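Local coordinates for protein glutathione synthetase-like effector 30 (Gpa-GSS30-apo) (Globodera pallida, PDB 5OET) that is a glutathione synthetase-like effector of a plant-parasitic nematode, probably derived from the housekeeping ligase that joins gamma-glutamylcysteine to glycine at the expense of ATP, at residues L100-Q103 against A104-Q108; D331-T334 against A335-P339; T266-L269 against E270-S273; T348-M351 against Q352-F355. All coordinates share one frame; numbering follows the deposited sequence.

Interaction 1 of 4, residues L100-Q103 against A104-Q108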
loop_
_atom_site.group_PDB
_atom_site.type_symbol
_atom_site.label_atom_id
_atom_site.label_comp_id
_atom_site.label_asym_id
_atom_site.label_seq_id
_atom_site.Cartn_x
_atom_site.Cartn_y
_atom_site.Cartn_z
ATOM N N LEU A 100 12.660 -17.328 -23.808
ATOM C CA LEU A 100 11.509 -18.106 -23.321
ATOM C C LEU A 100 10.382 -17.213 -22.773
ATOM O O LEU A 100 9.203 -17.503 -22.947
ATOM C CB LEU A 100 11.947 -19.127 -22.261
ATOM C CG LEU A 100 13.109 -20.064 -22.614
ATOM C CD1 LEU A 100 13.199 -21.160 -21.565
ATOM C CD2 LEU A 100 13.013 -20.647 -24.010
ATOM N N PHE A 101 10.755 -16.136 -22.098
ATOM C CA PHE A 101 9.791 -15.154 -21.648
ATOM C C PHE A 101 9.080 -14.541 -22.836
ATOM O O PHE A 101 7.869 -14.398 -22.818
ATOM C CB PHE A 101 10.476 -14.059 -20.835
ATOM C CG PHE A 101 9.565 -12.942 -20.439
ATOM C CD1 PHE A 101 8.858 -12.999 -19.247
ATOM C CD2 PHE A 101 9.405 -11.818 -21.261
ATOM C CE1 PHE A 101 8.019 -11.957 -18.865
ATOM C CE2 PHE A 101 8.557 -10.778 -20.884
ATOM C CZ PHE A 101 7.867 -10.851 -19.682
ATOM N N GLN A 102 9.828 -14.167 -23.859
ATOM C CA GLN A 102 9.220 -13.634 -25.064
ATOM C C GLN A 102 8.352 -14.705 -25.742
ATOM O O GLN A 102 7.270 -14.418 -26.206
ATOM C CB GLN A 102 10.288 -13.057 -26.012
ATOM C CG GLN A 102 9.800 -11.975 -26.967
ATOM C CD GLN A 102 8.980 -10.888 -26.272
ATOM O OE1 GLN A 102 7.919 -10.492 -26.772
ATOM N NE2 GLN A 102 9.435 -10.438 -25.088
ATOM N N GLN A 103 8.807 -15.947 -25.751
ATOM C CA GLN A 103 8.030 -17.056 -26.284
ATOM C C GLN A 103 6.697 -17.219 -25.532
ATOM O O GLN A 103 5.656 -17.473 -26.172
ATOM C CB GLN A 103 8.848 -18.353 -26.223
ATOM C CG GLN A 103 8.340 -19.491 -27.078
ATOM C CD GLN A 103 9.023 -20.813 -26.769
ATOM O OE1 GLN A 103 10.162 -20.856 -26.275
ATOM N NE2 GLN A 103 8.330 -21.912 -27.074
ATOM N N ALA A 104 6.709 -17.068 -24.206
ATOM C CA ALA A 104 5.471 -17.155 -23.415
ATOM C C ALA A 104 4.513 -15.963 -23.624
ATOM O O ALA A 104 3.294 -16.126 -23.741
ATOM C CB ALA A 104 5.796 -17.280 -21.939
ATOM N N VAL A 105 5.077 -14.765 -23.629
ATOM C CA VAL A 105 4.316 -13.559 -23.904
ATOM C C VAL A 105 3.691 -13.622 -25.287
ATOM O O VAL A 105 2.534 -13.297 -25.419
ATOM C CB VAL A 105 5.197 -12.301 -23.761
ATOM C CG1 VAL A 105 4.557 -11.079 -24.416
ATOM C CG2 VAL A 105 5.477 -12.049 -22.286
ATOM N N ASP A 106 4.450 -14.051 -26.294
ATOM C CA ASP A 106 3.983 -14.055 -27.685
ATOM C C ASP A 106 2.840 -15.036 -27.975
ATOM O O ASP A 106 2.034 -14.785 -28.865
ATOM C CB ASP A 106 5.145 -14.355 -28.660
ATOM C CG ASP A 106 6.151 -13.199 -28.782
ATOM O OD1 ASP A 106 5.753 -12.021 -28.564
ATOM O OD2 ASP A 106 7.347 -13.477 -29.090
ATOM N N VAL A 107 2.782 -16.148 -27.244
ATOM C CA VAL A 107 1.802 -17.199 -27.528
ATOM C C VAL A 107 0.454 -16.961 -26.818
ATOM O O VAL A 107 -0.537 -17.667 -27.085
ATOM C CB VAL A 107 2.391 -18.600 -27.217
ATOM C CG1 VAL A 107 2.399 -18.910 -25.721
ATOM C CG2 VAL A 107 1.661 -19.672 -27.999
ATOM N N GLN A 108 0.406 -15.953 -25.939
ATOM C CA GLN A 108 -0.787 -15.689 -25.131
ATOM C C GLN A 108 -2.008 -15.387 -25.975
ATOM O O GLN A 108 -3.073 -15.905 -25.698
ATOM C CB GLN A 108 -0.553 -14.552 -24.118
ATOM C CG GLN A 108 -1.578 -14.517 -22.982
ATOM C CD GLN A 108 -1.669 -15.836 -22.198
ATOM O OE1 GLN A 108 -2.697 -16.132 -21.594
ATOM N NE2 GLN A 108 -0.586 -16.638 -22.207
#
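Val105 sits one helical turn after Phe101 in helix 98-119, which lies along the large mixed sheet, and its side chain rests on the aromatic ring. From Val105 outward, CB comes first to the carbonyl of the preceding turn, 3.5 Å from Phe101 O. There the side chain forks. CG1 is anti to the backbone N (chi1 164°), which leaves CG2 beside that N and so directed back toward the preceding turn, where it also lies near Phe101 O. CG2 meets the ring from above one face, displaced toward the rim, 3.6 Å from Phe101 CE2 and 3.7 Å from Phe101 CZ. This is a CH-pi contact, with CG2 25° off the ring normal as seen from the centroid. Phe101 turns its ring under the valine, with CG anti to its own backbone N, and the ring also meets His498 edge-to-face and touches Leu475 of strand 469-484. Phe101 thus links the pair to the sheet, while Val105 lies on the flank of the helix. Ala104 and Leu100 lie on the buried side, against Leu475, Ile477 and Leu181 for the alanine and Ala171 and Tyr179 for the leucine. Gln102 and Asp106 occupy the exposed side, where the aliphatic part of the glutamine passes the carboxylate, Gln102 CG lying 3.6 Å from Asp106 OD2. Among the alpha-helical backbone bonds, Val105 N gives its hydrogen to Phe101 O in a nearly straight bond, whereas Val107 N reaches Gln103 O only weakly, at 3.3 Å and bent to 135°.

Interaction 2 of 4, residues D331-T334 against A335-P339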
loop_
_atom_site.group_PDB
_atom_site.type_symbol
_atom_site.label_atom_id
_atom_site.label_comp_id
_atom_site.label_asym_id
_atom_site.label_seq_id
_atom_site.Cartn_x
_atom_site.Cartn_y
_atom_site.Cartn_z
ATOM N N ASP A 331 -25.660 -16.795 -14.051
ATOM C CA ASP A 331 -25.116 -17.254 -15.334
ATOM C C ASP A 331 -26.145 -17.211 -16.470
ATOM O O ASP A 331 -25.783 -16.920 -17.612
ATOM C CB ASP A 331 -24.521 -18.672 -15.213
ATOM C CG ASP A 331 -23.346 -18.895 -16.162
ATOM O OD1 ASP A 331 -23.567 -19.243 -17.342
ATOM O OD2 ASP A 331 -22.193 -18.707 -15.716
ATOM N N HIS A 332 -27.410 -17.496 -16.151
ATOM C CA HIS A 332 -28.511 -17.424 -17.118
ATOM C C HIS A 332 -29.258 -16.087 -16.946
ATOM O O HIS A 332 -30.403 -16.027 -16.518
ATOM C CB HIS A 332 -29.427 -18.646 -16.964
ATOM C CG HIS A 332 -30.167 -19.005 -18.214
ATOM N ND1 HIS A 332 -31.463 -19.483 -18.220
ATOM C CD2 HIS A 332 -29.760 -19.010 -19.508
ATOM C CE1 HIS A 332 -31.810 -19.789 -19.459
ATOM N NE2 HIS A 332 -30.807 -19.481 -20.264
ATOM N N SER A 333 -28.562 -15.008 -17.272
ATOM C CA SER A 333 -29.084 -13.658 -17.164
ATOM C C SER A 333 -28.303 -12.798 -18.133
ATOM O O SER A 333 -27.296 -13.250 -18.664
ATOM C CB SER A 333 -28.883 -13.114 -15.757
ATOM O OG SER A 333 -27.546 -12.677 -15.585
ATOM N N THR A 334 -28.715 -11.547 -18.319
ATOM C CA THR A 334 -28.072 -10.720 -19.322
ATOM C C THR A 334 -26.732 -10.112 -18.890
ATOM O O THR A 334 -26.046 -9.524 -19.721
ATOM C CB THR A 334 -28.997 -9.620 -19.834
ATOM O OG1 THR A 334 -29.240 -8.660 -18.796
ATOM C CG2 THR A 334 -30.311 -10.250 -20.362
ATOM N N ALA A 335 -26.337 -10.243 -17.624
ATOM C CA ALA A 335 -25.051 -9.704 -17.189
ATOM C C ALA A 335 -23.902 -10.412 -17.907
ATOM O O ALA A 335 -23.983 -11.610 -18.196
ATOM C CB ALA A 335 -24.889 -9.835 -15.677
ATOM N N ILE A 336 -22.843 -9.667 -18.215
ATOM C CA ILE A 336 -21.651 -10.271 -18.768
ATOM C C ILE A 336 -20.954 -10.997 -17.617
ATOM O O ILE A 336 -20.789 -10.435 -16.549
ATOM C CB ILE A 336 -20.733 -9.230 -19.410
ATOM C CG1 ILE A 336 -21.454 -8.564 -20.583
ATOM C CG2 ILE A 336 -19.440 -9.887 -19.881
ATOM C CD1 ILE A 336 -20.689 -7.399 -21.185
ATOM N N LYS A 337 -20.602 -12.264 -17.833
ATOM C CA LYS A 337 -19.888 -13.086 -16.844
ATOM C C LYS A 337 -18.411 -13.109 -17.189
ATOM O O LYS A 337 -18.023 -12.795 -18.318
ATOM C CB LYS A 337 -20.433 -14.517 -16.804
ATOM C CG LYS A 337 -21.601 -14.729 -15.848
ATOM C CD LYS A 337 -22.879 -14.074 -16.328
ATOM C CE LYS A 337 -23.393 -14.691 -17.616
ATOM N NZ LYS A 337 -24.763 -14.202 -17.939
ATOM N N THR A 338 -17.596 -13.506 -16.211
ATOM C CA THR A 338 -16.134 -13.281 -16.241
ATOM C C THR A 338 -15.318 -14.494 -15.746
ATOM O O THR A 338 -14.639 -14.378 -14.729
ATOM C CB THR A 338 -15.765 -12.072 -15.333
ATOM O OG1 THR A 338 -16.054 -12.405 -13.964
ATOM C CG2 THR A 338 -16.531 -10.776 -15.736
ATOM N N PRO A 339 -15.356 -15.640 -16.424
ATOM C CA PRO A 339 -16.139 -15.867 -17.614
ATOM C C PRO A 339 -17.347 -16.719 -17.268
ATOM O O PRO A 339 -17.476 -17.161 -16.137
ATOM C CB PRO A 339 -15.154 -16.643 -18.500
ATOM C CG PRO A 339 -14.334 -17.429 -17.531
ATOM C CD PRO A 339 -14.457 -16.777 -16.177
#
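The chain leaves the C-terminal end of helix 325-331 and turns into the short strand 336-337, and Lys337 reaches back across this turn to Asp331. Its ammonium group is the polar centre of the loop. Lys337 NZ donates to Asp331 O at 2.9 Å and to Ala335 O at 2.7 Å, with Ile330 O as a further, weak acceptor. The two main bonds differ in approach: NZ lies in the carbonyl plane of Ala335 but stands above that of Asp331, 55° out of it. The lysine is folded to get there, bent at both chi2 and chi3 so that Lys337 CE passes 3.3 Å from Asp331 O. Strand 336-337 runs parallel to strand 306-314, and helix 325-331 lies between the two in sequence, a beta-alpha-beta connection in the sheet that also holds strand 246-251. The carbonyls at the helix end would favour the positive charge placed among them. The Asp331 carboxylate does not contact the ammonium; its OD2 accepts from Tyr341 N while lying 4.0 Å from Lys337 CG. Ser333 adds a second, smaller link round the turn. Its OG stands between its own backbone N and carbonyl carbon (chi1 79°), where Ala335 N makes a weak bond to it at 3.4 Å and the hydroxyl is also bonded to Ile330 O. Ala335 CB lies 3.9 Å from Ser333 OG and touches Val311 of strand 306-314.

Interaction 3 of 4, residues T266-L269 against E270-S273; sequences THQL and ESIS
Ser271 and Ile272 both turn to the carbonyl of Gln268, and hydrogen bonds, several of them weak, gather here. Gln268 O receives Ser271 OG at 3.1 Å, while Ser271 N and Ile272 N approach the same oxygen in weak, bent bonds. The serine hydroxyl can fold back because chi1 of 65° puts OG between the backbone N and the carbonyl carbon; the C=O...OG angle at Gln268 O is 116°, well off the line of the carbonyl. Just before this the backbone bonding is still regular, with Glu270 N giving a nearly straight bond to Thr266 O at 3.1 Å. Ile272 N also reaches Leu269 O, weakly, at 3.4 Å.

Among the carbon contacts, Glu270 CG lies beside Thr266 O and Ile272 CG2 beside Gln268 O.

Charged and aromatic groups look outward. The glutamate chain is extended beyond CG and brings Glu270 OE2 to the edge of the His267 ring, 4.4 Å from His267 CD2, where it makes a salt bridge to Arg206 of the second subunit. Trp57 of that subunit meets the His267 ring edge-to-face. On the inner side Leu269 rests on Ile247 and Cys279, and Gln268 OE1 is bonded to Thr227 OG1. The whole is the closing end of the helix in a beta-alpha-beta unit, strand 246-251 to strand 279-283, leaving through a type I turn from Glu270 to Ser273 beside the subunit interface.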
loop_
_atom_site.group_PDB
_atom_site.type_symbol
_atom_site.label_atom_id
_atom_site.label_comp_id
_atom_site.label_asym_id
_atom_site.label_seq_id
_atom_site.Cartn_x
_atom_site.Cartn_y
_atom_site.Cartn_z
ATOM N N THR A 266 -10.265 -1.681 -9.012
ATOM C CA THR A 266 -11.152 -0.526 -9.048
ATOM C C THR A 266 -10.397 0.780 -8.907
ATOM O O THR A 266 -10.850 1.796 -9.416
ATOM C CB THR A 266 -12.246 -0.550 -7.955
ATOM O OG1 THR A 266 -11.650 -0.399 -6.657
ATOM C CG2 THR A 266 -13.066 -1.837 -8.027
ATOM N N HIS A 267 -9.258 0.771 -8.223
ATOM C CA HIS A 267 -8.446 1.993 -8.115
ATOM C C HIS A 267 -7.910 2.355 -9.497
ATOM O O HIS A 267 -7.801 3.527 -9.815
ATOM C CB HIS A 267 -7.309 1.877 -7.107
ATOM C CG HIS A 267 -7.746 1.454 -5.742
ATOM N ND1 HIS A 267 -6.906 0.805 -4.859
ATOM C CD2 HIS A 267 -8.942 1.551 -5.119
ATOM C CE1 HIS A 267 -7.565 0.533 -3.745
ATOM N NE2 HIS A 267 -8.804 0.971 -3.881
ATOM N N GLN A 268 -7.625 1.353 -10.327
ATOM C CA GLN A 268 -7.247 1.615 -11.717
ATOM C C GLN A 268 -8.428 2.004 -12.612
ATOM O O GLN A 268 -8.281 2.840 -13.495
ATOM C CB GLN A 268 -6.487 0.426 -12.312
ATOM C CG GLN A 268 -5.087 0.242 -11.739
ATOM C CD GLN A 268 -4.223 1.469 -11.923
ATOM O OE1 GLN A 268 -4.066 1.969 -13.039
ATOM N NE2 GLN A 268 -3.691 1.989 -10.824
ATOM N N LEU A 269 -9.582 1.386 -12.399
ATOM C CA LEU A 269 -10.797 1.675 -13.184
ATOM C C LEU A 269 -11.239 3.137 -13.052
ATOM O O LEU A 269 -11.636 3.745 -14.031
ATOM C CB LEU A 269 -11.929 0.744 -12.762
ATOM C CG LEU A 269 -13.235 0.759 -13.546
ATOM C CD1 LEU A 269 -13.004 0.440 -15.011
ATOM C CD2 LEU A 269 -14.222 -0.249 -12.964
ATOM N N GLU A 270 -11.142 3.685 -11.838
ATOM C CA GLU A 270 -11.397 5.109 -11.565
ATOM C C GLU A 270 -10.559 6.078 -12.388
ATOM O O GLU A 270 -11.065 7.052 -12.902
ATOM C CB GLU A 270 -11.094 5.407 -10.101
ATOM C CG GLU A 270 -12.098 4.825 -9.123
ATOM C CD GLU A 270 -11.557 4.710 -7.714
ATOM O OE1 GLU A 270 -10.561 5.389 -7.384
ATOM O OE2 GLU A 270 -12.149 3.955 -6.919
ATOM N N SER A 271 -9.264 5.830 -12.478
ATOM C CA SER A 271 -8.357 6.735 -13.177
ATOM C C SER A 271 -8.268 6.511 -14.706
ATOM O O SER A 271 -7.503 7.195 -15.365
ATOM C CB SER A 271 -6.970 6.605 -12.560
ATOM O OG SER A 271 -6.464 5.304 -12.802
ATOM N N ILE A 272 -9.010 5.552 -15.265
ATOM C CA ILE A 272 -9.118 5.404 -16.727
ATOM C C ILE A 272 -10.518 5.756 -17.238
ATOM O O ILE A 272 -10.911 5.301 -18.314
ATOM C CB ILE A 272 -8.671 3.990 -17.230
ATOM C CG1 ILE A 272 -9.683 2.884 -16.887
ATOM C CG2 ILE A 272 -7.289 3.631 -16.687
ATOM C CD1 ILE A 272 -9.342 1.537 -17.509
ATOM N N SER A 273 -11.260 6.577 -16.489
ATOM C CA SER A 273 -12.559 7.077 -16.952
ATOM C C SER A 273 -12.949 8.400 -16.271
ATOM O O SER A 273 -12.353 8.755 -15.258
ATOM C CB SER A 273 -13.627 6.017 -16.696
ATOM O OG SER A 273 -14.750 6.274 -17.529
#

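Interaction 4 of 4, residues T348-M351 against Q352-F355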
loop_
_atom_site.group_PDB
_atom_site.type_symbol
_atom_site.label_atom_id
_atom_site.label_comp_id
_atom_site.label_asym_id
_atom_site.label_seq_id
_atom_site.Cartn_x
_atom_site.Cartn_y
_atom_site.Cartn_z
ATOM N N THR A 348 -10.553 -27.759 -17.572
ATOM C CA THR A 348 -10.158 -28.941 -16.837
ATOM C C THR A 348 -8.790 -29.366 -17.331
ATOM O O THR A 348 -8.364 -29.016 -18.436
ATOM C CB THR A 348 -11.147 -30.125 -17.007
ATOM O OG1 THR A 348 -11.173 -30.566 -18.375
ATOM C CG2 THR A 348 -12.552 -29.739 -16.535
ATOM N N LYS A 349 -8.104 -30.128 -16.502
ATOM C CA LYS A 349 -6.802 -30.662 -16.866
ATOM C C LYS A 349 -6.976 -31.790 -17.871
ATOM O O LYS A 349 -6.063 -32.070 -18.629
ATOM C CB LYS A 349 -6.052 -31.153 -15.633
ATOM C CG LYS A 349 -4.568 -30.833 -15.610
ATOM C CD LYS A 349 -4.123 -30.655 -14.168
ATOM C CE LYS A 349 -4.630 -29.341 -13.569
ATOM N NZ LYS A 349 -5.114 -29.593 -12.187
ATOM N N ARG A 350 -8.134 -32.444 -17.857
ATOM C CA ARG A 350 -8.517 -33.386 -18.908
ATOM C C ARG A 350 -8.422 -32.750 -20.307
ATOM O O ARG A 350 -7.872 -33.322 -21.231
ATOM C CB ARG A 350 -9.936 -33.890 -18.637
ATOM C CG ARG A 350 -10.604 -34.708 -19.738
ATOM C CD ARG A 350 -9.762 -35.878 -20.164
ATOM N NE ARG A 350 -10.392 -36.614 -21.251
ATOM C CZ ARG A 350 -9.833 -37.625 -21.914
ATOM N NH1 ARG A 350 -8.616 -38.034 -21.624
ATOM N NH2 ARG A 350 -10.505 -38.233 -22.879
ATOM N N MET A 351 -8.955 -31.551 -20.425
ATOM C CA MET A 351 -9.030 -30.830 -21.682
ATOM C C MET A 351 -7.670 -30.376 -22.131
ATOM O O MET A 351 -7.368 -30.373 -23.304
ATOM C CB MET A 351 -9.919 -29.596 -21.488
ATOM C CG MET A 351 -10.259 -28.840 -22.754
ATOM S SD MET A 351 -11.403 -29.792 -23.728
ATOM C CE MET A 351 -10.336 -30.620 -24.921
ATOM N N GLN A 352 -6.861 -29.955 -21.172
ATOM C CA GLN A 352 -5.505 -29.525 -21.450
ATOM C C GLN A 352 -4.706 -30.701 -21.987
ATOM O O GLN A 352 -3.944 -30.568 -22.944
ATOM C CB GLN A 352 -4.880 -28.949 -20.186
ATOM C CG GLN A 352 -5.552 -27.652 -19.727
ATOM C CD GLN A 352 -5.080 -27.199 -18.361
ATOM O OE1 GLN A 352 -3.887 -27.046 -18.125
ATOM N NE2 GLN A 352 -6.021 -26.969 -17.456
ATOM N N GLN A 353 -4.920 -31.862 -21.383
ATOM C CA GLN A 353 -4.328 -33.109 -21.848
ATOM C C GLN A 353 -4.892 -33.509 -23.207
ATOM O O GLN A 353 -4.145 -33.981 -24.058
ATOM C CB GLN A 353 -4.534 -34.218 -20.802
ATOM C CG GLN A 353 -3.942 -35.579 -21.150
ATOM C CD GLN A 353 -4.981 -36.600 -21.571
ATOM O OE1 GLN A 353 -6.011 -36.755 -20.920
ATOM N NE2 GLN A 353 -4.713 -37.308 -22.660
ATOM N N VAL A 354 -6.191 -33.312 -23.421
ATOM C CA VAL A 354 -6.805 -33.580 -24.736
ATOM C C VAL A 354 -6.224 -32.693 -25.843
ATOM O O VAL A 354 -6.087 -33.152 -26.957
ATOM C CB VAL A 354 -8.359 -33.513 -24.695
ATOM C CG1 VAL A 354 -8.972 -33.539 -26.101
ATOM C CG2 VAL A 354 -8.930 -34.670 -23.874
ATOM N N PHE A 355 -5.852 -31.454 -25.543
ATOM C CA PHE A 355 -5.237 -30.579 -26.560
ATOM C C PHE A 355 -3.837 -31.008 -27.018
ATOM O O PHE A 355 -3.362 -30.511 -28.028
ATOM C CB PHE A 355 -5.193 -29.109 -26.095
ATOM C CG PHE A 355 -6.522 -28.400 -26.193
ATOM C CD1 PHE A 355 -7.250 -28.415 -27.367
ATOM C CD2 PHE A 355 -7.037 -27.718 -25.118
ATOM C CE1 PHE A 355 -8.457 -27.768 -27.453
ATOM C CE2 PHE A 355 -8.254 -27.059 -25.205
ATOM C CZ PHE A 355 -8.964 -27.084 -26.370
#
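Thr348 O is gripped from the following turn by Gln352, whose backbone N donates to it at 3.3 Å and whose NE2 adds a weak second bond; Met351 N supplies a third, also weak. Thr348 is the N-cap of helix 349-354, and its OG1 accepts from Met351 N at 3.2 Å, so both oxygens of the threonine bind the first turn. The stronger partner of Gln352 NE2 is Glu185 OE2, outside the helix. Arg350, two residues after the cap, crosses Gln353 and Val354 of the next turn. Arg350 NH1 makes a weak, bent bond to Gln353 OE1 at 3.0 Å, the oxygen lying near the guanidinium plane although the two flat groups are turned 50° apart; Gln353 NE2 is hydrogen-bonded to Gly384 O. Val354 CG2 lies over one face of the guanidinium, above its centre and 3.6 Å from Arg350 NE, while NE is bonded to Ala128 O. On the buried side Met351 starts with CG anti to its backbone N (chi1 -172°) and then bends at chi2 and chi3, which returns its methyl group toward the helix. Met351 CE touches Val354 CG1 at 3.4 Å and stands over the middle of one face of Phe355, 4.1 Å from the ring centroid, while SD approaches the same ring obliquely, a Met-aromatic contact. Phe355 also meets Tyr115 edge-to-face and packs on Leu114 and Ala118 of helix 98-119; Met351 touches Phe124 and Leu125 of helix 122-127, and Lys349 and Gln353 lean on Tyr444 of strand 443-447.

How the interactions relate
Interaction 1 lies within a long helix and interaction 4 takes in a short one from its N-cap; both set a side-chain methyl over a phenylalanine face, and interaction 4 packs against helix 98-119, the helix that contains interaction 1, although their nearest atoms are about 12 Å apart. Interactions 2 and 3 are helix endings, and both lead from a helix toward a strand of the sheet that holds 246-251 and 306-314. The donors that meet their carbonyls differ: a buried lysine in interaction 2, a serine hydroxyl and weak backbone bonds in the partly buried interaction 3. The second subunit is met by interaction 3 alone. Interactions 3 and 4 lie on opposite sides of the chain's centre, centres about 36 Å apart.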